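Local atomic coordinates of papillomavirus transcription factor E2 (Human papillomavirus type 18, PDB entry 1QQH), a protein that probably regulates viral transcription, and is represented here by a fragment of its N-terminal activation domain. Residues K108-C111 with E112-N116; E121-G125 with N126-D130. The protein carries 1 engineered substitution. One frame throughout, in Å; residues are numbered along the deposited sequence.

How the interactions relate
Interaction 1 comes first along the chain. It is the end of the short helix 107-111 and the loop that leaves it. Interaction 2 follows, in strand 120-124 and the turn that brings the chain back as strand 127-128. The centres lie 18 Å apart. The nearest atoms are about 7 Å apart and do not touch. Interaction 2 is part of the antiparallel sheet; interaction 1 packs against it. Helix 107-111 packs on strands 45-56, 63-75 and 120-124. Strand 120-124 pairs with strand 45-56, and strand 127-128 pairs with its other edge. Strand 45-56 is thus a common neighbour of both, and residues 112-116 begin the connection between them.

Interaction 1. Residues K108-C111 with E112-N116; sequences KSEC and EKYGN
The side chain of Glu110 runs alongside that of Tyr114, both heading in one direction. The carboxylate of Glu110 and the phenol ring are turned 52° against each other. Glu110 CG lies in the ring plane, at the edge, 3.9 Å from Tyr114 CE1. One water stands between the ends of the two side chains. It bonds to Tyr114 OH at 3.0 Å. Its contact with Glu110 OE2 is doubtfully short (2.4 Å), and the bridge rests less firmly on that side. The chain of Glu110 leaves with CG opposite its backbone N (chi1 -155°) and then bends at chi2, which carries the carboxylate to the phenol end of Tyr114. Lys113 comes to the same carboxylate on its other oxygen. Its ammonium group makes a long salt bridge, Lys113 NZ to Glu110 OE1 at 3.8 Å. Lys113 CB also sits over the centre of one face of the Tyr114 ring.

These side chains gather at the C-terminal end of helix 107-111: Glu110 is in its last turn, and Lys113 and Tyr114 are in the residues that follow. Glu112 N bonds to Lys108 O at 3.2 Å, in the i to i+4 pattern of an alpha helix, and more weakly to Ser109 O. Glu110 O then receives weak bonds from the amides of both Lys113 and Tyr114. Tyr114 N has a second weak bond, to Cys111 O. Glu112 CG lies beside its own backbone N (chi1 -56°), which turns the chain back over the last helical turn. There CG meets Lys108 O tightly, at 3.0 Å. Cys111 SG lies 3.5 Å from Gly115 O. Phe56 and Met64 border Glu110 from the sheet, and Trp120 touches Cys111. Ser109 OG turns back to bond with Glu106 O.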
loop_
_atom_site.group_PDB
_atom_site.type_symbol
_atom_site.label_atom_id
_atom_site.label_comp_id
_atom_site.label_asym_id
_atom_site.label_seq_id
_atom_site.Cartn_x
_atom_site.Cartn_y
_atom_site.Cartn_z
ATOM N N LYS A 108 32.970 1.266 -7.734
ATOM C CA LYS A 108 34.372 1.399 -7.370
ATOM C C LYS A 108 34.535 1.084 -5.891
ATOM O O LYS A 108 35.459 0.383 -5.491
ATOM C CB LYS A 108 34.896 2.804 -7.637
ATOM C CG LYS A 108 36.343 2.970 -7.189
ATOM C CD LYS A 108 36.930 4.317 -7.577
ATOM C CE LYS A 108 38.414 4.388 -7.217
ATOM N NZ LYS A 108 39.024 5.716 -7.514
ATOM N N SER A 109 33.625 1.600 -5.080
ATOM C CA SER A 109 33.687 1.362 -3.651
ATOM C C SER A 109 33.369 -0.106 -3.410
ATOM O O SER A 109 33.858 -0.722 -2.467
ATOM C CB SER A 109 32.674 2.247 -2.921
ATOM O OG SER A 109 31.441 1.571 -2.748
ATOM N N GLU A 110 32.550 -0.665 -4.283
ATOM C CA GLU A 110 32.151 -2.056 -4.178
ATOM C C GLU A 110 33.300 -2.997 -4.531
ATOM O O GLU A 110 33.382 -4.113 -4.013
ATOM C CB GLU A 110 30.987 -2.312 -5.116
ATOM C CG GLU A 110 30.124 -3.449 -4.714
ATOM C CD GLU A 110 29.240 -3.134 -3.519
ATOM O OE1 GLU A 110 29.136 -1.955 -3.121
ATOM O OE2 GLU A 110 28.636 -4.080 -2.985
ATOM N N CYS A 111 34.178 -2.549 -5.421
ATOM C CA CYS A 111 35.314 -3.361 -5.838
ATOM C C CYS A 111 36.356 -3.369 -4.725
ATOM O O CYS A 111 37.132 -4.317 -4.588
ATOM C CB CYS A 111 35.929 -2.796 -7.115
ATOM S SG CYS A 111 37.125 -3.906 -7.906
ATOM N N GLU A 112 36.366 -2.304 -3.932
ATOM C CA GLU A 112 37.296 -2.198 -2.824
ATOM C C GLU A 112 36.921 -3.229 -1.763
ATOM O O GLU A 112 37.728 -3.562 -0.897
ATOM C CB GLU A 112 37.257 -0.784 -2.243
ATOM C CG GLU A 112 37.551 0.283 -3.282
ATOM C CD GLU A 112 37.488 1.690 -2.728
ATOM O OE1 GLU A 112 36.550 2.000 -1.964
ATOM O OE2 GLU A 112 38.378 2.494 -3.070
ATOM N N LYS A 113 35.698 -3.743 -1.846
ATOM C CA LYS A 113 35.226 -4.746 -0.904
ATOM C C LYS A 113 35.570 -6.146 -1.394
ATOM O O LYS A 113 35.796 -7.052 -0.593
ATOM C CB LYS A 113 33.714 -4.649 -0.724
ATOM C CG LYS A 113 33.213 -3.321 -0.208
ATOM C CD LYS A 113 31.714 -3.394 0.020
ATOM C CE LYS A 113 31.132 -2.045 0.385
ATOM N NZ LYS A 113 29.683 -2.165 0.668
ATOM N N TYR A 114 35.589 -6.327 -2.711
ATOM C CA TYR A 114 35.909 -7.624 -3.300
ATOM C C TYR A 114 36.565 -7.425 -4.652
ATOM O O TYR A 114 35.905 -7.023 -5.601
ATOM C CB TYR A 114 34.646 -8.466 -3.489
ATOM C CG TYR A 114 33.410 -7.956 -2.783
ATOM C CD1 TYR A 114 32.629 -6.949 -3.339
ATOM C CD2 TYR A 114 33.006 -8.501 -1.567
ATOM C CE1 TYR A 114 31.468 -6.499 -2.697
ATOM C CE2 TYR A 114 31.853 -8.060 -0.916
ATOM C CZ TYR A 114 31.089 -7.061 -1.485
ATOM O OH TYR A 114 29.950 -6.632 -0.837
ATOM N N GLY A 115 37.857 -7.705 -4.751
ATOM C CA GLY A 115 38.533 -7.528 -6.022
ATOM C C GLY A 115 39.752 -6.634 -5.909
ATOM O O GLY A 115 39.676 -5.416 -6.094
ATOM N N ASN A 116 40.885 -7.258 -5.618
ATOM C CA ASN A 116 42.155 -6.559 -5.452
ATOM C C ASN A 116 42.643 -5.903 -6.736
ATOM O O ASN A 116 43.416 -4.946 -6.695
ATOM C CB ASN A 116 43.208 -7.550 -4.965
ATOM C CG ASN A 116 42.592 -8.812 -4.398
ATOM O OD1 ASN A 116 41.930 -8.782 -3.358
ATOM N ND2 ASN A 116 42.792 -9.930 -5.089
HETATM O O HOH W 1 27.427 -4.978 -1.082
#

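Interaction 2. Residues E121-G125 with N126-D130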
loop_
_atom_site.group_PDB
_atom_site.type_symbol
_atom_site.label_atom_id
_atom_site.label_comp_id
_atom_site.label_asym_id
_atom_site.label_seq_id
_atom_site.Cartn_x
_atom_site.Cartn_y
_atom_site.Cartn_z
ATOM N N GLU A 121 33.684 -5.843 -14.226
ATOM C CA GLU A 121 32.908 -5.877 -15.454
ATOM C C GLU A 121 31.425 -5.873 -15.095
ATOM O O GLU A 121 30.994 -6.625 -14.225
ATOM C CB GLU A 121 33.259 -7.150 -16.220
ATOM C CG GLU A 121 33.200 -7.036 -17.728
ATOM C CD GLU A 121 33.669 -8.311 -18.413
ATOM O OE1 GLU A 121 32.965 -9.344 -18.314
ATOM O OE2 GLU A 121 34.750 -8.280 -19.040
ATOM N N VAL A 122 30.647 -5.029 -15.763
ATOM C CA VAL A 122 29.216 -4.937 -15.487
ATOM C C VAL A 122 28.359 -5.571 -16.578
ATOM O O VAL A 122 28.521 -5.276 -17.766
ATOM C CB VAL A 122 28.768 -3.464 -15.327
ATOM C CG1 VAL A 122 27.321 -3.413 -14.903
ATOM C CG2 VAL A 122 29.647 -2.753 -14.312
ATOM N N HIS A 123 27.445 -6.443 -16.169
ATOM C CA HIS A 123 26.545 -7.102 -17.099
ATOM C C HIS A 123 25.100 -6.791 -16.731
ATOM O O HIS A 123 24.701 -6.912 -15.575
ATOM C CB HIS A 123 26.747 -8.619 -17.078
ATOM C CG HIS A 123 28.069 -9.068 -17.620
ATOM N ND1 HIS A 123 28.324 -10.378 -17.960
ATOM C CD2 HIS A 123 29.210 -8.385 -17.871
ATOM C CE1 HIS A 123 29.565 -10.484 -18.399
ATOM N NE2 HIS A 123 30.125 -9.289 -18.356
ATOM N N PHE A 124 24.318 -6.377 -17.718
ATOM C CA PHE A 124 22.918 -6.076 -17.483
ATOM C C PHE A 124 22.125 -6.905 -18.473
ATOM O O PHE A 124 22.009 -6.549 -19.649
ATOM C CB PHE A 124 22.631 -4.591 -17.703
ATOM C CG PHE A 124 21.283 -4.152 -17.196
ATOM C CD1 PHE A 124 20.764 -2.911 -17.552
ATOM C CD2 PHE A 124 20.537 -4.969 -16.354
ATOM C CE1 PHE A 124 19.522 -2.492 -17.077
ATOM C CE2 PHE A 124 19.292 -4.558 -15.874
ATOM C CZ PHE A 124 18.785 -3.318 -16.238
ATOM N N GLY A 125 21.583 -8.019 -17.993
ATOM C CA GLY A 125 20.825 -8.891 -18.865
ATOM C C GLY A 125 21.768 -9.534 -19.859
ATOM O O GLY A 125 22.703 -10.237 -19.473
ATOM N N ASN A 126 21.539 -9.271 -21.141
ATOM C CA ASN A 126 22.362 -9.841 -22.200
ATOM C C ASN A 126 23.369 -8.821 -22.743
ATOM O O ASN A 126 23.951 -9.015 -23.812
ATOM C CB ASN A 126 21.452 -10.334 -23.330
ATOM C CG ASN A 126 22.161 -11.267 -24.294
ATOM O OD1 ASN A 126 21.585 -11.690 -25.299
ATOM N ND2 ASN A 126 23.415 -11.598 -23.992
ATOM N N ASN A 127 23.591 -7.744 -21.997
ATOM C CA ASN A 127 24.508 -6.698 -22.435
ATOM C C ASN A 127 25.644 -6.422 -21.456
ATOM O O ASN A 127 25.437 -6.392 -20.243
ATOM C CB ASN A 127 23.735 -5.395 -22.646
ATOM C CG ASN A 127 22.454 -5.592 -23.435
ATOM O OD1 ASN A 127 21.532 -6.283 -22.990
ATOM N ND2 ASN A 127 22.387 -4.981 -24.612
ATOM N N VAL A 128 26.845 -6.215 -21.982
ATOM C CA VAL A 128 27.984 -5.893 -21.134
ATOM C C VAL A 128 28.094 -4.381 -21.149
ATOM O O VAL A 128 28.289 -3.779 -22.200
ATOM C CB VAL A 128 29.294 -6.502 -21.662
ATOM C CG1 VAL A 128 30.485 -5.820 -21.005
ATOM C CG2 VAL A 128 29.328 -7.990 -21.353
ATOM N N ILE A 129 27.961 -3.768 -19.980
ATOM C CA ILE A 129 28.015 -2.320 -19.885
ATOM C C ILE A 129 29.374 -1.765 -19.503
ATOM O O ILE A 129 29.683 -1.598 -18.325
ATOM C CB ILE A 129 26.966 -1.799 -18.890
ATOM C CG1 ILE A 129 25.573 -2.216 -19.361
ATOM C CG2 ILE A 129 27.058 -0.289 -18.771
ATOM C CD1 ILE A 129 24.453 -1.607 -18.573
ATOM N N ASP A 130 30.187 -1.485 -20.511
ATOM C CA ASP A 130 31.508 -0.911 -20.296
ATOM C C ASP A 130 31.431 0.514 -20.827
ATOM O O ASP A 130 30.610 1.306 -20.363
ATOM C CB ASP A 130 32.579 -1.713 -21.050
ATOM C CG ASP A 130 32.178 -2.027 -22.483
ATOM O OD1 ASP A 130 31.775 -1.093 -23.212
ATOM O OD2 ASP A 130 32.274 -3.211 -22.881
HETATM O O HOH W 2 31.821 -3.603 -17.793
#
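Val128 places its CG2 methyl over one face of the His123 imidazole, in a beta hairpin closed by a type II' turn from Phe124 to Asn127. The methyl makes a CH-pi contact, with Val128 CG2 3.7 Å from the ring centroid of His123. It sits off the ring centre and comes nearest to NE2. The two side chains lie alongside each other, as expected for an antiparallel non-hydrogen-bonded pair.

Phe124 and Ile129 meet on the opposite face of the hairpin. Ile129 CD1 touches Phe124 CB at 3.6 Å and lies at the edge of the phenyl ring, near its plane. CG of Phe124, anti to the backbone N (chi1 -168°), carries the ring onward from Ile129 and leaves CB as the closest point to CD1. Val88 and Met135 also touch the Phe124 side chain.

Backbone bonds set this register. Phe124 N reaches Asn127 O at 2.8 Å, and Asn127 N returns to Phe124 O. Ile129 N bonds to Val122 O at 2.7 Å. Gly125 takes the second position of the turn with phi 69°; having no side chain, it does not crowd the backbone N of Asn126. Strand 45-56 flanks strand 120-124 on its other edge, through backbone bonds of Glu121 with Tyr55 and His123 with Gln53. The ring of Tyr55 also meets that of His123.

A water bridges Val122 and Ile129 beyond the last direct bond, accepting from Val122 N and donating to Ile129 O. Glu121 helps hold the imidazole in this rotation: His123 NE2 donates to Glu121 OE1 at 2.8 Å, on the anti side of the carboxylate and 31° out of its plane.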